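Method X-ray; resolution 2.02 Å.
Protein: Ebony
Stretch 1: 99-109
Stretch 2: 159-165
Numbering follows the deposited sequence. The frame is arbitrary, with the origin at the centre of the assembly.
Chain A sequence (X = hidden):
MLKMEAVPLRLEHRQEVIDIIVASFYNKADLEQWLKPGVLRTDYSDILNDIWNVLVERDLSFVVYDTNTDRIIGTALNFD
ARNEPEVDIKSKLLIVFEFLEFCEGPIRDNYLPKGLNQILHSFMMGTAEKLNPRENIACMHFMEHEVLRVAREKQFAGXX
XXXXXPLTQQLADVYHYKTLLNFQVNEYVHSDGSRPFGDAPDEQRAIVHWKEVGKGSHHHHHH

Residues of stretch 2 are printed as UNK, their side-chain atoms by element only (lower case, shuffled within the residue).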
ATOM      1  N   PHE A  99       4.511  13.158   0.010  1.00 23.20           N
ATOM      2  CA  PHE A  99       4.526  13.004  -1.442  1.00 20.29           C
ATOM      3  C   PHE A  99       3.307  12.231  -1.928  1.00 24.32           C
ATOM      4  O   PHE A  99       2.722  12.572  -2.963  1.00 21.54           O
ATOM      5  CB  PHE A  99       5.812  12.304  -1.885  1.00 24.19           C
ATOM      6  CG  PHE A  99       5.820  11.906  -3.340  1.00 22.81           C
ATOM      7  CD1 PHE A  99       5.684  12.863  -4.335  1.00 23.14           C
ATOM      8  CD2 PHE A  99       5.981  10.578  -3.713  1.00 24.81           C
ATOM      9  CE1 PHE A  99       5.699  12.508  -5.675  1.00 25.21           C
ATOM     10  CE2 PHE A  99       5.994  10.215  -5.050  1.00 24.27           C
ATOM     11  CZ  PHE A  99       5.853  11.185  -6.033  1.00 23.64           C
ATOM     12  N   LEU A 100       2.912  11.178  -1.204  1.00 22.17           N
ATOM     13  CA  LEU A 100       1.717  10.436  -1.595  1.00 23.88           C
ATOM     14  C   LEU A 100       0.471  11.313  -1.500  1.00 25.16           C
ATOM     15  O   LEU A 100      -0.410  11.246  -2.364  1.00 21.99           O
ATOM     16  CB  LEU A 100       1.574   9.179  -0.738  1.00 21.09           C
ATOM     17  CG  LEU A 100       2.716   8.162  -0.888  1.00 22.21           C
ATOM     18  CD1 LEU A 100       2.518   6.968   0.036  1.00 30.94           C
ATOM     19  CD2 LEU A 100       2.862   7.712  -2.329  1.00 22.58           C
ATOM     20  N   GLU A 101       0.382  12.156  -0.468  1.00 22.34           N
ATOM     21  CA  GLU A 101      -0.742  13.088  -0.398  1.00 22.92           C
ATOM     22  C   GLU A 101      -0.671  14.115  -1.524  1.00 21.54           C
ATOM     23  O   GLU A 101      -1.706  14.515  -2.072  1.00 23.12           O
ATOM     24  CB  GLU A 101      -0.779  13.770   0.971  1.00 25.31           C
ATOM     25  CG  GLU A 101      -1.924  14.779   1.156  1.00 23.25           C
ATOM     26  CD  GLU A 101      -3.311  14.157   1.039  1.00 29.17           C
ATOM     27  OE1 GLU A 101      -4.286  14.920   0.857  1.00 28.71           O
ATOM     28  OE2 GLU A 101      -3.438  12.911   1.122  1.00 28.83           O
ATOM     29  N   PHE A 102       0.542  14.538  -1.893  1.00 20.78           N
ATOM     30  CA  PHE A 102       0.718  15.404  -3.059  1.00 18.09           C
ATOM     31  C   PHE A 102       0.105  14.770  -4.304  1.00 28.53           C
ATOM     32  O   PHE A 102      -0.566  15.449  -5.094  1.00 18.93           O
ATOM     33  CB  PHE A 102       2.214  15.688  -3.246  1.00 20.05           C
ATOM     34  CG  PHE A 102       2.581  16.314  -4.573  1.00 24.72           C
ATOM     35  CD1 PHE A 102       2.662  17.697  -4.707  1.00 18.21           C
ATOM     36  CD2 PHE A 102       2.908  15.518  -5.666  1.00 26.63           C
ATOM     37  CE1 PHE A 102       3.025  18.276  -5.913  1.00 20.96           C
ATOM     38  CE2 PHE A 102       3.271  16.092  -6.882  1.00 25.75           C
ATOM     39  CZ  PHE A 102       3.333  17.473  -7.004  1.00 23.22           C
ATOM     40  N   CYS A 103       0.308  13.457  -4.482  1.00 22.61           N
ATOM     41  CA  CYS A 103      -0.233  12.744  -5.637  1.00 18.53           C
ATOM     42  C   CYS A 103      -1.728  12.488  -5.507  1.00 20.38           C
ATOM     43  O   CYS A 103      -2.471  12.642  -6.482  1.00 20.88           O
ATOM     44  CB  CYS A 103       0.490  11.406  -5.828  1.00 20.36           C
ATOM     45  SG  CYS A 103       2.267  11.504  -6.161  1.00 24.33           S
ATOM     46  N   GLU A 104      -2.182  12.078  -4.322  1.00 17.31           N
ATOM     47  CA  GLU A 104      -3.542  11.584  -4.129  1.00 19.94           C
ATOM     48  C   GLU A 104      -4.541  12.686  -3.802  1.00 24.48           C
ATOM     49  O   GLU A 104      -5.678  12.647  -4.284  1.00 26.06           O
ATOM     50  CB  GLU A 104      -3.565  10.544  -3.005  1.00 23.79           C
ATOM     51  CG  GLU A 104      -2.777   9.293  -3.335  1.00 23.37           C
ATOM     52  CD  GLU A 104      -2.611   8.346  -2.157  1.00 32.35           C
ATOM     53  OE1 GLU A 104      -3.041   8.688  -1.035  1.00 31.19           O
ATOM     54  OE2 GLU A 104      -2.031   7.259  -2.357  1.00 29.71           O
ATOM     55  N   GLY A 105      -4.144  13.652  -2.976  1.00 22.69           N
ATOM     56  CA  GLY A 105      -5.057  14.614  -2.399  1.00 25.09           C
ATOM     57  C   GLY A 105      -5.932  15.348  -3.395  1.00 23.86           C
ATOM     58  O   GLY A 105      -7.165  15.286  -3.328  1.00 25.95           O
ATOM     59  N   PRO A 106      -5.310  16.084  -4.324  1.00 24.16           N
ATOM     60  CA  PRO A 106      -6.110  16.835  -5.310  1.00 26.88           C
ATOM     61  C   PRO A 106      -7.065  15.966  -6.106  1.00 28.81           C
ATOM     62  O   PRO A 106      -8.182  16.397  -6.417  1.00 28.92           O
ATOM     63  CB  PRO A 106      -5.037  17.471  -6.210  1.00 26.34           C
ATOM     64  CG  PRO A 106      -3.833  17.589  -5.328  1.00 22.34           C
ATOM     65  CD  PRO A 106      -3.873  16.400  -4.414  1.00 20.59           C
ATOM     66  N   ILE A 107      -6.658  14.743  -6.440  1.00 25.18           N
ATOM     67  CA  ILE A 107      -7.521  13.854  -7.208  1.00 26.53           C
ATOM     68  C   ILE A 107      -8.644  13.309  -6.332  1.00 23.63           C
ATOM     69  O   ILE A 107      -9.823  13.358  -6.705  1.00 22.25           O
ATOM     70  CB  ILE A 107      -6.687  12.718  -7.827  1.00 25.07           C
ATOM     71  CG1 ILE A 107      -5.695  13.287  -8.848  1.00 31.39           C
ATOM     72  CG2 ILE A 107      -7.598  11.669  -8.424  1.00 24.54           C
ATOM     73  CD1 ILE A 107      -4.677  12.281  -9.356  1.00 25.25           C
ATOM     74  N   ARG A 108      -8.292  12.787  -5.155  1.00 17.07           N
ATOM     75  CA  ARG A 108      -9.275  12.188  -4.255  1.00 23.37           C
ATOM     76  C   ARG A 108     -10.396  13.162  -3.909  1.00 25.60           C
ATOM     77  O   ARG A 108     -11.579  12.797  -3.921  1.00 23.45           O
ATOM     78  CB  ARG A 108      -8.583  11.712  -2.978  1.00 20.59           C
ATOM     79  CG  ARG A 108      -9.538  11.275  -1.874  1.00 24.58           C
ATOM     80  CD  ARG A 108      -8.819  11.188  -0.535  1.00 24.32           C
ATOM     81  NE  ARG A 108      -8.399  12.506  -0.068  1.00 27.13           N
ATOM     82  CZ  ARG A 108      -7.155  12.824   0.270  1.00 27.77           C
ATOM     83  NH1 ARG A 108      -6.189  11.916   0.192  1.00 31.96           N
ATOM     84  NH2 ARG A 108      -6.873  14.053   0.685  1.00 24.54           N
ATOM     85  N   ASP A 109     -10.048  14.403  -3.581  1.00 25.37           N
ATOM     86  CA  ASP A 109     -11.034  15.316  -3.020  1.00 28.37           C
ATOM     87  C   ASP A 109     -11.786  16.124  -4.068  1.00 28.26           C
ATOM     88  O   ASP A 109     -12.765  16.795  -3.718  1.00 27.84           O
ATOM     89  CB  ASP A 109     -10.359  16.249  -2.009  1.00 26.91           C
ATOM     90  CG  ASP A 109      -9.817  15.487  -0.811  1.00 30.54           C
ATOM     91  OD1 ASP A 109     -10.296  14.358  -0.585  1.00 26.41           O
ATOM     92  OD2 ASP A 109      -8.926  16.001  -0.104  1.00 29.50           O
ATOM     93  N   UNK A 159     -11.681   1.325  -5.810  1.00 24.19           N
ATOM     94  CA  UNK A 159     -10.415   1.102  -5.123  1.00 24.02           C
ATOM     95  C   UNK A 159      -9.404   2.136  -5.603  1.00 22.40           C
ATOM     96  O   UNK A 159      -9.263   2.372  -6.810  1.00 20.33           O
ATOM     97  c   UNK A 159     -10.614  -2.758  -5.239  1.00 36.32           C
ATOM     98  c   UNK A 159     -10.900  -1.350  -4.822  1.00 21.51           C
ATOM     99  c   UNK A 159      -8.534  -0.516  -4.717  1.00 20.58           C
ATOM    100  c   UNK A 159      -9.896  -0.329  -5.362  1.00 21.90           C
ATOM    101  N   UNK A 160      -8.670   2.715  -4.657  1.00 22.65           N
ATOM    102  CA  UNK A 160      -7.798   3.861  -4.880  1.00 19.84           C
ATOM    103  C   UNK A 160      -6.428   3.548  -4.298  1.00 21.30           C
ATOM    104  O   UNK A 160      -6.334   3.112  -3.146  1.00 22.10           O
ATOM    105  c   UNK A 160      -7.713   6.383  -4.476  1.00 19.68           C
ATOM    106  c   UNK A 160      -8.418   5.091  -4.209  1.00 18.91           C
ATOM    107  c   UNK A 160      -6.624   8.371  -3.649  1.00 23.88           C
ATOM    108  c   UNK A 160      -6.941   8.076  -6.001  1.00 24.08           C
ATOM    109  c   UNK A 160      -6.469   8.828  -4.945  1.00 21.78           C
ATOM    110  c   UNK A 160      -7.249   7.159  -3.420  1.00 28.40           C
ATOM    111  c   UNK A 160      -7.567   6.860  -5.766  1.00 23.76           C
ATOM    112  N   UNK A 161      -5.370   3.754  -5.084  1.00 22.38           N
ATOM    113  CA  UNK A 161      -4.026   3.472  -4.592  1.00 29.19           C
ATOM    114  C   UNK A 161      -2.993   4.202  -5.446  1.00 31.01           C
ATOM    115  O   UNK A 161      -3.238   4.499  -6.620  1.00 26.69           O
ATOM    116  o   UNK A 161      -2.426   1.719  -4.058  1.00 30.82           O
ATOM    117  c   UNK A 161      -3.739   1.960  -4.580  1.00 31.11           C
ATOM    118  c   UNK A 161      -3.844   1.369  -5.982  1.00 30.91           C
ATOM    119  N   UNK A 162      -1.845   4.509  -4.835  1.00 20.31           N
ATOM    120  CA  UNK A 162      -0.679   5.012  -5.560  1.00 23.21           C
ATOM    121  C   UNK A 162       0.356   3.898  -5.634  1.00 22.79           C
ATOM    122  O   UNK A 162       0.812   3.400  -4.601  1.00 22.59           O
ATOM    123  c   UNK A 162       1.082   6.792  -5.732  1.00 21.02           C
ATOM    124  o   UNK A 162      -1.061   7.263  -4.766  1.00 23.47           O
ATOM    125  c   UNK A 162      -0.069   6.245  -4.893  1.00 25.08           C
ATOM    126  N   UNK A 163       0.727   3.516  -6.847  1.00 21.80           N
ATOM    127  CA  UNK A 163       1.670   2.429  -7.054  1.00 25.57           C
ATOM    128  C   UNK A 163       3.032   3.011  -7.395  1.00 20.60           C
ATOM    129  O   UNK A 163       3.164   3.798  -8.341  1.00 20.34           O
ATOM    130  c   UNK A 163      -0.011   0.668  -7.653  1.00 22.46           C
ATOM    131  c   UNK A 163       1.162   1.484  -8.136  1.00 16.79           C
ATOM    132  n   UNK A 163      -1.115   0.721  -8.380  1.00 21.24           N
ATOM    133  o   UNK A 163       0.067   0.019  -6.612  1.00 24.12           O
ATOM    134  N   UNK A 164       4.039   2.628  -6.613  1.00 17.53           N
ATOM    135  CA  UNK A 164       5.360   3.224  -6.693  1.00 23.95           C
ATOM    136  C   UNK A 164       6.431   2.246  -7.143  1.00 25.64           C
ATOM    137  O   UNK A 164       7.607   2.620  -7.187  1.00 19.47           O
ATOM    138  o   UNK A 164       5.675   2.789  -4.340  1.00 25.58           O
ATOM    139  c   UNK A 164       5.750   3.816  -5.334  1.00 27.82           C
ATOM    140  c   UNK A 164       4.806   4.959  -4.956  1.00 20.69           C
ATOM    141  N   UNK A 165       6.069   1.009  -7.472  1.00 23.11           N
ATOM    142  CA  UNK A 165       7.031   0.072  -8.023  1.00 27.94           C
ATOM    143  C   UNK A 165       6.566  -0.391  -9.397  1.00 25.47           C
ATOM    144  O   UNK A 165       5.362  -0.413  -9.674  1.00 20.20           O
ATOM    145  o   UNK A 165       6.204  -2.105  -7.290  1.00 28.92           O
ATOM    146  c   UNK A 165       7.230  -1.144  -7.106  1.00 26.49           C
TER

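Position 159, in a strand already under way, has four side-chain carbons, forked at the first, one arm running two carbons long. That is the isoleucine pattern. Ile 159 is buried, yet its side chain is out of reach of the helix.

Position 160 carries one carbon and then a ring of six carbons, with no oxygen. Its CA-to-CB bond points toward the helix, and the ring lies obliquely against three side chains, near CB of Glu 104, CB of Arg 108 and CG2 of Ile 107. This is phenylalanine. CE2 of Phe 160 sits 3.8 Å from CB of Glu 104 and 3.9 Å from CB of Arg 108, while CE1 of Phe 160 is 4.4 Å from CG2 of Ile 107. Even charged residues can offer carbon to an aromatic ring near the backbone.

At position 161 one carbon bears an oxygen and a second carbon, and the bond from CA points away from the helix. The beta-branched alcohol is threonine, and the nearest approach of the Thr 161 side chain is OG1 to OE2 of Glu 104, 5.8 Å.

Position 162 repeats the same three atoms, one oxygen and two carbons, but turned toward the helix. Its oxygen lies 2.6 Å from OE2 of Glu 104, and its terminal carbon 3.9 Å from CD2 of Leu 100. This too is threonine; OG1 of Thr 162 donates a hydrogen bond to the carboxylate, while CG2 meets the leucine.

Position 163 has two carbons, the second carrying one oxygen and one nitrogen: a short amide, asparagine. Asn 163 points away, and its ND2 is hydrogen-bonded elsewhere in the structure.

Position 164, past the strand, again shows a carbon bearing one oxygen and one carbon. It points toward the helix, and its terminal carbon lies 4.3 Å from CD2 of Leu 100; this is Thr 164, and that carbon is CG2.

Position 165 has one carbon and one oxygen, hence serine. Ser 165 is out of reach of the helix and occupies the N-cap position right before another helix.

The rule is alternation: 160 and 162 face the helix, 161 and 163 turn away. Strand and helix run at 149°, closer to antiparallel, so Leu 100 pairs with Thr 162 and Arg 108 with Phe 160. Glu 104 serves both inward positions, its CB against the ring and its carboxylate on the hydroxyl. Meanwhile the guanidinium of Arg 108 leads away, held in salt bridges by Glu 101 and Asp 109: NH2 of Arg 108 is 2.7 Å from OE1 of Glu 101. One short hydrogen bond is thus set between modest apolar contacts.

Stretch 2 159-165: IFTTNTS
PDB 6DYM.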